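Local coordinates for vacuolar protein sorting 29 (Cryptosporidium parvum, PDB 2A22) that probably serves in vacuolar and vesicular protein sorting as a VPS29-family protein built on a calcineurin-like phosphoesterase fold, at residues Gly160-Asn165 / Met185-Gln190; Leu153-Lys158 / Leu196-Leu201. One frame throughout, in Å; residues are numbered along the deposited sequence.

Contact 1. Residues Gly160-Asn165 / Met185-Gln190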
ATOM      1  N   GLY A 160      -3.618 -12.709 -15.596  1.00 27.15           N
ATOM      2  CA  GLY A 160      -2.199 -12.743 -15.215  1.00 25.42           C
ATOM      3  C   GLY A 160      -1.632 -11.509 -14.529  1.00 24.03           C
ATOM      4  O   GLY A 160      -0.445 -11.458 -14.256  1.00 23.74           O
ATOM      5  N   LYS A 161      -2.471 -10.526 -14.236  1.00 23.64           N
ATOM      6  CA  LYS A 161      -2.040  -9.330 -13.491  1.00 24.07           C
ATOM      7  C   LYS A 161      -2.639  -9.368 -12.085  1.00 23.38           C
ATOM      8  O   LYS A 161      -3.715  -9.942 -11.877  1.00 22.55           O
ATOM      9  CB  LYS A 161      -2.453  -8.049 -14.242  1.00 24.55           C
ATOM     10  CG  LYS A 161      -1.960  -8.019 -15.722  1.00 27.93           C
ATOM     11  CD  LYS A 161      -0.470  -7.674 -15.794  1.00 32.32           C
ATOM     12  CE  LYS A 161       0.217  -8.219 -17.042  1.00 36.64           C
ATOM     13  NZ  LYS A 161      -0.732  -8.196 -18.173  1.00 39.39           N
ATOM     14  N   LEU A 162      -1.942  -8.765 -11.124  1.00 22.37           N
ATOM     15  CA  LEU A 162      -2.361  -8.841  -9.736  1.00 21.35           C
ATOM     16  C   LEU A 162      -2.772  -7.459  -9.217  1.00 21.32           C
ATOM     17  O   LEU A 162      -2.036  -6.483  -9.408  1.00 22.81           O
ATOM     18  CB  LEU A 162      -1.247  -9.467  -8.904  1.00 21.32           C
ATOM     19  CG  LEU A 162      -1.465  -9.822  -7.430  1.00 25.13           C
ATOM     20  CD1 LEU A 162      -2.576 -10.880  -7.240  1.00 23.87           C
ATOM     21  CD2 LEU A 162      -0.157 -10.301  -6.809  1.00 22.12           C
ATOM     22  N   PHE A 163      -3.962  -7.381  -8.608  1.00 19.65           N
ATOM     23  CA  PHE A 163      -4.550  -6.120  -8.099  1.00 17.69           C
ATOM     24  C   PHE A 163      -4.717  -6.166  -6.589  1.00 17.17           C
ATOM     25  O   PHE A 163      -5.451  -7.016  -6.064  1.00 19.25           O
ATOM     26  CB  PHE A 163      -5.900  -5.848  -8.767  1.00 19.41           C
ATOM     27  CG  PHE A 163      -5.810  -5.740 -10.259  1.00 22.68           C
ATOM     28  CD1 PHE A 163      -5.622  -4.498 -10.872  1.00 26.20           C
ATOM     29  CD2 PHE A 163      -5.842  -6.881 -11.052  1.00 22.59           C
ATOM     30  CE1 PHE A 163      -5.492  -4.393 -12.272  1.00 26.78           C
ATOM     31  CE2 PHE A 163      -5.715  -6.788 -12.446  1.00 28.59           C
ATOM     32  CZ  PHE A 163      -5.537  -5.537 -13.051  1.00 23.61           C
ATOM     33  N   LEU A 164      -3.997  -5.288  -5.890  1.00 16.20           N
ATOM     34  CA  LEU A 164      -3.948  -5.311  -4.422  1.00 13.78           C
ATOM     35  C   LEU A 164      -4.420  -3.970  -3.863  1.00 15.53           C
ATOM     36  O   LEU A 164      -4.129  -2.909  -4.443  1.00 15.02           O
ATOM     37  CB  LEU A 164      -2.516  -5.601  -3.958  1.00 14.44           C
ATOM     38  CG  LEU A 164      -1.831  -6.820  -4.641  1.00 15.89           C
ATOM     39  CD1 LEU A 164      -0.389  -6.934  -4.284  1.00  9.87           C
ATOM     40  CD2 LEU A 164      -2.540  -8.109  -4.242  1.00  8.68           C
ATOM     41  N   ASN A 165      -5.146  -4.022  -2.753  1.00 11.49           N
ATOM     42  CA  ASN A 165      -5.510  -2.822  -1.994  1.00 15.53           C
ATOM     43  C   ASN A 165      -5.278  -3.209  -0.556  1.00 14.05           C
ATOM     44  O   ASN A 165      -5.944  -4.108  -0.071  1.00 16.68           O
ATOM     45  CB  ASN A 165      -6.983  -2.425  -2.232  1.00 14.78           C
ATOM     46  CG  ASN A 165      -7.410  -1.151  -1.490  1.00 16.59           C
ATOM     47  OD1 ASN A 165      -6.902  -0.829  -0.407  1.00 19.19           O
ATOM     48  ND2 ASN A 165      -8.391  -0.431  -2.072  1.00 14.75           N
ATOM     49  N   MET A 185      -0.365  -5.271   3.941  1.00 15.90           N
ATOM     50  CA  MET A 185       0.155  -6.469   3.294  1.00 15.00           C
ATOM     51  C   MET A 185       1.676  -6.497   3.318  1.00 15.20           C
ATOM     52  O   MET A 185       2.344  -5.458   3.242  1.00 14.00           O
ATOM     53  CB  MET A 185      -0.312  -6.543   1.848  1.00 13.36           C
ATOM     54  CG  MET A 185      -1.810  -6.674   1.712  1.00 15.07           C
ATOM     55  SD  MET A 185      -2.257  -6.488   0.006  1.00 15.30           S
ATOM     56  CE  MET A 185      -4.010  -6.810   0.138  1.00 12.22           C
ATOM     57  N   LEU A 186       2.221  -7.696   3.427  1.00 16.88           N
ATOM     58  CA  LEU A 186       3.646  -7.881   3.220  1.00 17.16           C
ATOM     59  C   LEU A 186       3.774  -8.886   2.094  1.00 16.58           C
ATOM     60  O   LEU A 186       3.189  -9.961   2.160  1.00 18.44           O
ATOM     61  CB  LEU A 186       4.341  -8.318   4.509  1.00 14.68           C
ATOM     62  CG  LEU A 186       4.602  -7.213   5.551  1.00 17.06           C
ATOM     63  CD1 LEU A 186       4.884  -7.800   6.933  1.00 14.99           C
ATOM     64  CD2 LEU A 186       5.789  -6.364   5.117  1.00 14.68           C
ATOM     65  N   MET A 187       4.480  -8.499   1.029  1.00 17.41           N
ATOM     66  CA  MET A 187       4.547  -9.286  -0.207  1.00 16.61           C
ATOM     67  C   MET A 187       5.989  -9.747  -0.423  1.00 18.19           C
ATOM     68  O   MET A 187       6.896  -8.909  -0.635  1.00 18.58           O
ATOM     69  CB  MET A 187       4.075  -8.422  -1.406  1.00 18.24           C
ATOM     70  CG  MET A 187       4.083  -9.144  -2.779  1.00 17.02           C
ATOM     71  SD  MET A 187       3.377  -8.154  -4.104  1.00 20.11           S
ATOM     72  CE  MET A 187       1.820  -8.944  -4.265  1.00 35.88           C
ATOM     73  N   ALA A 188       6.219 -11.058  -0.362  1.00 16.50           N
ATOM     74  CA  ALA A 188       7.563 -11.592  -0.608  1.00 14.65           C
ATOM     75  C   ALA A 188       7.676 -11.909  -2.092  1.00 17.70           C
ATOM     76  O   ALA A 188       6.865 -12.667  -2.642  1.00 15.86           O
ATOM     77  CB  ALA A 188       7.831 -12.849   0.204  1.00 14.42           C
ATOM     78  N   LEU A 189       8.687 -11.321  -2.722  1.00 14.22           N
ATOM     79  CA  LEU A 189       8.990 -11.618  -4.095  1.00 16.64           C
ATOM     80  C   LEU A 189      10.311 -12.372  -4.186  1.00 16.48           C
ATOM     81  O   LEU A 189      11.351 -11.922  -3.660  1.00 17.22           O
ATOM     82  CB  LEU A 189       9.029 -10.320  -4.909  1.00 18.87           C
ATOM     83  CG  LEU A 189       7.753  -9.458  -4.913  1.00 19.43           C
ATOM     84  CD1 LEU A 189       8.064  -8.095  -5.521  1.00 21.93           C
ATOM     85  CD2 LEU A 189       6.617 -10.121  -5.673  1.00 20.84           C
ATOM     86  N   GLN A 190      10.273 -13.532  -4.827  1.00 14.49           N
ATOM     87  CA  GLN A 190      11.483 -14.325  -4.980  1.00 19.24           C
ATOM     88  C   GLN A 190      11.484 -14.945  -6.356  1.00 18.26           C
ATOM     89  O   GLN A 190      10.654 -15.804  -6.646  1.00 20.18           O
ATOM     90  CB  GLN A 190      11.602 -15.407  -3.885  1.00 15.57           C
ATOM     91  CG  GLN A 190      11.677 -14.818  -2.499  1.00 19.81           C
ATOM     92  CD  GLN A 190      11.798 -15.857  -1.374  1.00 24.18           C
ATOM     93  OE1 GLN A 190      11.653 -17.062  -1.588  1.00 23.76           O
ATOM     94  NE2 GLN A 190      12.010 -15.365  -0.146  1.00 31.71           N
TER

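Contact 2. Residues Leu153-Lys158 / Leu196-Leu201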
ATOM      1  N   LEU A 153      -9.864  -3.861   1.708  1.00 21.22           N
ATOM      2  CA  LEU A 153      -8.801  -4.841   1.600  1.00 23.77           C
ATOM      3  C   LEU A 153      -9.144  -5.830   0.489  1.00 25.27           C
ATOM      4  O   LEU A 153     -10.244  -6.401   0.467  1.00 27.14           O
ATOM      5  CB  LEU A 153      -8.659  -5.563   2.934  1.00 22.25           C
ATOM      6  CG  LEU A 153      -7.495  -6.493   3.277  1.00 23.65           C
ATOM      7  CD1 LEU A 153      -6.126  -5.828   3.083  1.00 19.04           C
ATOM      8  CD2 LEU A 153      -7.704  -6.982   4.720  1.00 23.57           C
ATOM      9  N   ARG A 154      -8.230  -5.993  -0.462  1.00 22.86           N
ATOM     10  CA  ARG A 154      -8.507  -6.879  -1.582  1.00 22.96           C
ATOM     11  C   ARG A 154      -7.271  -7.389  -2.315  1.00 22.25           C
ATOM     12  O   ARG A 154      -6.293  -6.661  -2.507  1.00 17.57           O
ATOM     13  CB  ARG A 154      -9.421  -6.208  -2.601  1.00 26.43           C
ATOM     14  CG  ARG A 154      -9.985  -7.204  -3.621  1.00 31.74           C
ATOM     15  CD  ARG A 154     -11.047  -6.576  -4.502  1.00 41.22           C
ATOM     16  NE  ARG A 154     -10.575  -5.387  -5.212  1.00 45.16           N
ATOM     17  CZ  ARG A 154     -11.325  -4.657  -6.036  1.00 48.13           C
ATOM     18  NH1 ARG A 154     -12.589  -4.981  -6.272  1.00 51.06           N
ATOM     19  NH2 ARG A 154     -10.813  -3.591  -6.623  1.00 51.33           N
ATOM     20  N   VAL A 155      -7.361  -8.645  -2.736  1.00 21.63           N
ATOM     21  CA  VAL A 155      -6.382  -9.288  -3.596  1.00 21.44           C
ATOM     22  C   VAL A 155      -7.169  -9.942  -4.715  1.00 23.62           C
ATOM     23  O   VAL A 155      -8.064 -10.749  -4.446  1.00 21.48           O
ATOM     24  CB  VAL A 155      -5.711 -10.468  -2.882  1.00 22.48           C
ATOM     25  CG1 VAL A 155      -4.729 -11.204  -3.829  1.00 15.63           C
ATOM     26  CG2 VAL A 155      -5.067 -10.021  -1.602  1.00 22.82           C
ATOM     27  N   PHE A 156      -6.846  -9.626  -5.962  1.00 22.25           N
ATOM     28  CA  PHE A 156      -7.345 -10.479  -7.020  1.00 25.45           C
ATOM     29  C   PHE A 156      -6.462 -10.437  -8.241  1.00 26.64           C
ATOM     30  O   PHE A 156      -5.770  -9.430  -8.494  1.00 25.86           O
ATOM     31  CB  PHE A 156      -8.803 -10.157  -7.387  1.00 28.40           C
ATOM     32  CG  PHE A 156      -8.968  -8.911  -8.186  1.00 27.82           C
ATOM     33  CD1 PHE A 156      -8.999  -8.966  -9.572  1.00 28.66           C
ATOM     34  CD2 PHE A 156      -9.124  -7.680  -7.551  1.00 33.34           C
ATOM     35  CE1 PHE A 156      -9.147  -7.813 -10.331  1.00 30.94           C
ATOM     36  CE2 PHE A 156      -9.301  -6.505  -8.297  1.00 37.71           C
ATOM     37  CZ  PHE A 156      -9.297  -6.578  -9.703  1.00 35.93           C
ATOM     38  N   GLU A 157      -6.507 -11.545  -8.981  1.00 25.71           N
ATOM     39  CA  GLU A 157      -5.787 -11.696 -10.223  1.00 27.44           C
ATOM     40  C   GLU A 157      -6.780 -11.638 -11.372  1.00 27.80           C
ATOM     41  O   GLU A 157      -7.896 -12.116 -11.257  1.00 27.07           O
ATOM     42  CB  GLU A 157      -4.976 -13.007 -10.210  1.00 26.92           C
ATOM     43  CG  GLU A 157      -4.239 -13.344 -11.522  1.00 28.67           C
ATOM     44  CD  GLU A 157      -5.106 -14.161 -12.479  1.00 30.79           C
ATOM     45  OE1 GLU A 157      -5.901 -14.992 -11.982  1.00 36.43           O
ATOM     46  OE2 GLU A 157      -5.009 -13.965 -13.715  1.00 29.98           O
ATOM     47  N   LYS A 158      -6.367 -11.025 -12.471  1.00 29.19           N
ATOM     48  CA  LYS A 158      -7.178 -10.987 -13.685  1.00 32.13           C
ATOM     49  C   LYS A 158      -6.223 -10.923 -14.870  1.00 31.00           C
ATOM     50  O   LYS A 158      -5.377 -10.023 -14.936  1.00 30.37           O
ATOM     51  CB  LYS A 158      -8.110  -9.779 -13.697  1.00 33.65           C
ATOM     52  CG  LYS A 158      -9.066  -9.773 -14.900  1.00 36.89           C
ATOM     53  CD  LYS A 158     -10.142  -8.674 -14.784  1.00 37.68           C
ATOM     54  CE  LYS A 158     -11.030  -8.612 -16.041  1.00 43.25           C
ATOM     55  NZ  LYS A 158     -11.362  -9.979 -16.609  1.00 45.89           N
ATOM     56  N   LEU A 196       2.060 -13.594  -0.806  1.00 14.74           N
ATOM     57  CA  LEU A 196       1.446 -12.405  -0.263  1.00 14.55           C
ATOM     58  C   LEU A 196       0.829 -12.702   1.095  1.00 16.59           C
ATOM     59  O   LEU A 196      -0.066 -13.537   1.187  1.00 15.53           O
ATOM     60  CB  LEU A 196       0.320 -11.941  -1.178  1.00 13.36           C
ATOM     61  CG  LEU A 196      -0.354 -10.635  -0.748  1.00 17.68           C
ATOM     62  CD1 LEU A 196       0.625  -9.435  -0.893  1.00 12.76           C
ATOM     63  CD2 LEU A 196      -1.599 -10.397  -1.586  1.00 15.28           C
ATOM     64  N   TYR A 197       1.270 -11.977   2.124  1.00 14.93           N
ATOM     65  CA  TYR A 197       0.625 -12.019   3.436  1.00 14.71           C
ATOM     66  C   TYR A 197      -0.244 -10.794   3.702  1.00 16.23           C
ATOM     67  O   TYR A 197       0.220  -9.660   3.653  1.00 15.90           O
ATOM     68  CB  TYR A 197       1.690 -12.153   4.503  1.00 15.27           C
ATOM     69  CG  TYR A 197       2.499 -13.416   4.336  1.00 16.88           C
ATOM     70  CD1 TYR A 197       1.973 -14.662   4.729  1.00 18.58           C
ATOM     71  CD2 TYR A 197       3.784 -13.382   3.773  1.00 17.69           C
ATOM     72  CE1 TYR A 197       2.719 -15.860   4.569  1.00 17.93           C
ATOM     73  CE2 TYR A 197       4.541 -14.565   3.628  1.00 20.17           C
ATOM     74  CZ  TYR A 197       4.000 -15.801   4.028  1.00 18.53           C
ATOM     75  OH  TYR A 197       4.732 -16.983   3.877  1.00 19.17           O
ATOM     76  N   VAL A 198      -1.520 -11.042   3.964  1.00 16.19           N
ATOM     77  CA  VAL A 198      -2.483 -10.000   4.189  1.00 16.92           C
ATOM     78  C   VAL A 198      -2.831  -9.948   5.678  1.00 16.77           C
ATOM     79  O   VAL A 198      -3.370 -10.918   6.234  1.00 16.39           O
ATOM     80  CB  VAL A 198      -3.753 -10.271   3.344  1.00 17.12           C
ATOM     81  CG1 VAL A 198      -4.858  -9.245   3.651  1.00 14.77           C
ATOM     82  CG2 VAL A 198      -3.401 -10.266   1.838  1.00 16.20           C
ATOM     83  N   TYR A 199      -2.529  -8.824   6.322  1.00 15.62           N
ATOM     84  CA  TYR A 199      -2.786  -8.682   7.786  1.00 15.27           C
ATOM     85  C   TYR A 199      -4.027  -7.824   8.038  1.00 15.22           C
ATOM     86  O   TYR A 199      -4.196  -6.806   7.398  1.00 16.77           O
ATOM     87  CB  TYR A 199      -1.582  -8.074   8.514  1.00 14.07           C
ATOM     88  CG  TYR A 199      -0.385  -8.999   8.477  1.00 18.35           C
ATOM     89  CD1 TYR A 199      -0.139  -9.876   9.514  1.00 16.78           C
ATOM     90  CD2 TYR A 199       0.460  -9.032   7.371  1.00 16.91           C
ATOM     91  CE1 TYR A 199       0.949 -10.760   9.467  1.00 24.07           C
ATOM     92  CE2 TYR A 199       1.546  -9.886   7.324  1.00 19.04           C
ATOM     93  CZ  TYR A 199       1.765 -10.765   8.365  1.00 20.92           C
ATOM     94  OH  TYR A 199       2.814 -11.626   8.301  1.00 20.64           O
ATOM     95  N   ASP A 200      -4.898  -8.262   8.938  1.00 17.60           N
ATOM     96  CA  ASP A 200      -5.951  -7.412   9.459  1.00 20.77           C
ATOM     97  C   ASP A 200      -6.143  -7.606  10.964  1.00 23.40           C
ATOM     98  O   ASP A 200      -5.823  -8.670  11.504  1.00 25.09           O
ATOM     99  CB  ASP A 200      -7.258  -7.588   8.677  1.00 21.20           C
ATOM    100  CG  ASP A 200      -7.950  -8.936   8.949  1.00 27.01           C
ATOM    101  OD1 ASP A 200      -7.278  -9.959   9.126  1.00 29.10           O
ATOM    102  OD2 ASP A 200      -9.188  -8.972   8.941  1.00 30.86           O
ATOM    103  N   LEU A 201      -6.628  -6.559  11.631  1.00 22.53           N
ATOM    104  CA  LEU A 201      -6.849  -6.584  13.059  1.00 22.17           C
ATOM    105  C   LEU A 201      -8.345  -6.563  13.335  1.00 23.98           C
ATOM    106  O   LEU A 201      -9.015  -5.584  13.034  1.00 23.09           O
ATOM    107  CB  LEU A 201      -6.176  -5.373  13.741  1.00 20.48           C
ATOM    108  CG  LEU A 201      -6.344  -5.187  15.272  1.00 21.61           C
ATOM    109  CD1 LEU A 201      -5.906  -6.420  16.030  1.00 24.26           C
ATOM    110  CD2 LEU A 201      -5.518  -4.013  15.756  1.00 21.38           C
TER

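Contact 1. Residues Gly160-Asn165 / Met185-Gln190
Strand 161-165 and the 185-190 part of strand 183-190 run roughly antiparallel, their axes 149° apart and 9.8 Å from each other at the closest point. No hydrogen bond joins them. They belong to different sheets and meet mainly through side chains. The nearest CA atoms are those of N165 and M185, 8.6 Å apart. L162, L164, M185 and M187 all point toward the facing strand. The ends of L162 and M187 meet. M187 CE lies 3.5 Å from L162 CD2, but the placement of this methyl is uncertain. The modelled chain of M187 bends at its last torsion (chi3 -104°), and the bend is doubtful for the same reason. L164 lies against M185, with its CB 4.1 Å from M185 SD. L164 also packs on the end of M187, which is modelled too close to be reliable. M185 is extended beyond CG. Its methyl CE ends 3.3 Å from the backbone O of N165. The CB of N165 points away from the other strand, and its OD1 accepts a hydrogen bond from G167 N. L30 of strand 26-31 and L196 of strand 193-202 also touch L164. The contact is buried and almost wholly apolar. Leucine branches and flexible thioether chains pack between the two sheets, and the join depends on hydrophobic burial, not on polar bonds.

Contact 2. Residues Leu153-Lys158 / Leu196-Leu201
Two facing sheets of the alpha-beta-beta-alpha sandwich meet here, near the edge of the five-stranded one, where L153 and V155 pack on L196, V198 and D200 of strand 193-202. The touching parts run nearly antiparallel, 161° apart end to end. The ends of L153 and V198 meet head-on. L153 CD1 is 3.7 Å from V198 CG1, and L153 CD2 is 3.8 Å from that same methyl, so V198 CG1 sits against both branches of the leucine. The leucine chain stretches away from its backbone N (chi1 -169°), which carries the fork out to the opposing strand. L153 also lies across D200, with L153 CD2 4.0 Å from D200 CB. D200 offers only its CB to the leucine. Its OD2 forms a salt bridge with R202 NE. Strand 154-158 is an outermost strand of its sheet, while strand 193-202 is interior to the six-stranded sheet, between strands 183-190 and 205-214. V155 also touches M185 and F213 from the strands flanking its partner. V155 CG2 meets L196 CD2 at 3.5 Å, a tight end-on contact. L196 CD2 also lies 3.9 Å from V155 CG1. V155 CG2 also lies 3.8 Å from V198 CG2, the two valines passing alongside and pointing opposite ways. L196 is buried, whereas L153, V155 and V198 remain partly exposed.

The centres of contacts 1 and 2 lie 8 Å apart, and both join the same two sheets. Strands 154-158 and 161-165 are consecutive neighbours in the five-stranded sheet. Strands 183-190 and 193-202 are consecutive neighbours in the six-stranded one. Along the chain the order is 153-158, 160-165, 185-190, 196-201, so contact 1 falls between the two halves of contact 2. Probable backbone hydrogen bonds tie each pair of neighbours: F163 N to F156 O (2.7 Å) and L186 O to Y197 N (2.8 Å). Two antiparallel strand pairs, one from each sheet, face each other. The two contacts are neighbouring parts of the interface between the sheets, buried at contact 1 and nearer the surface at contact 2.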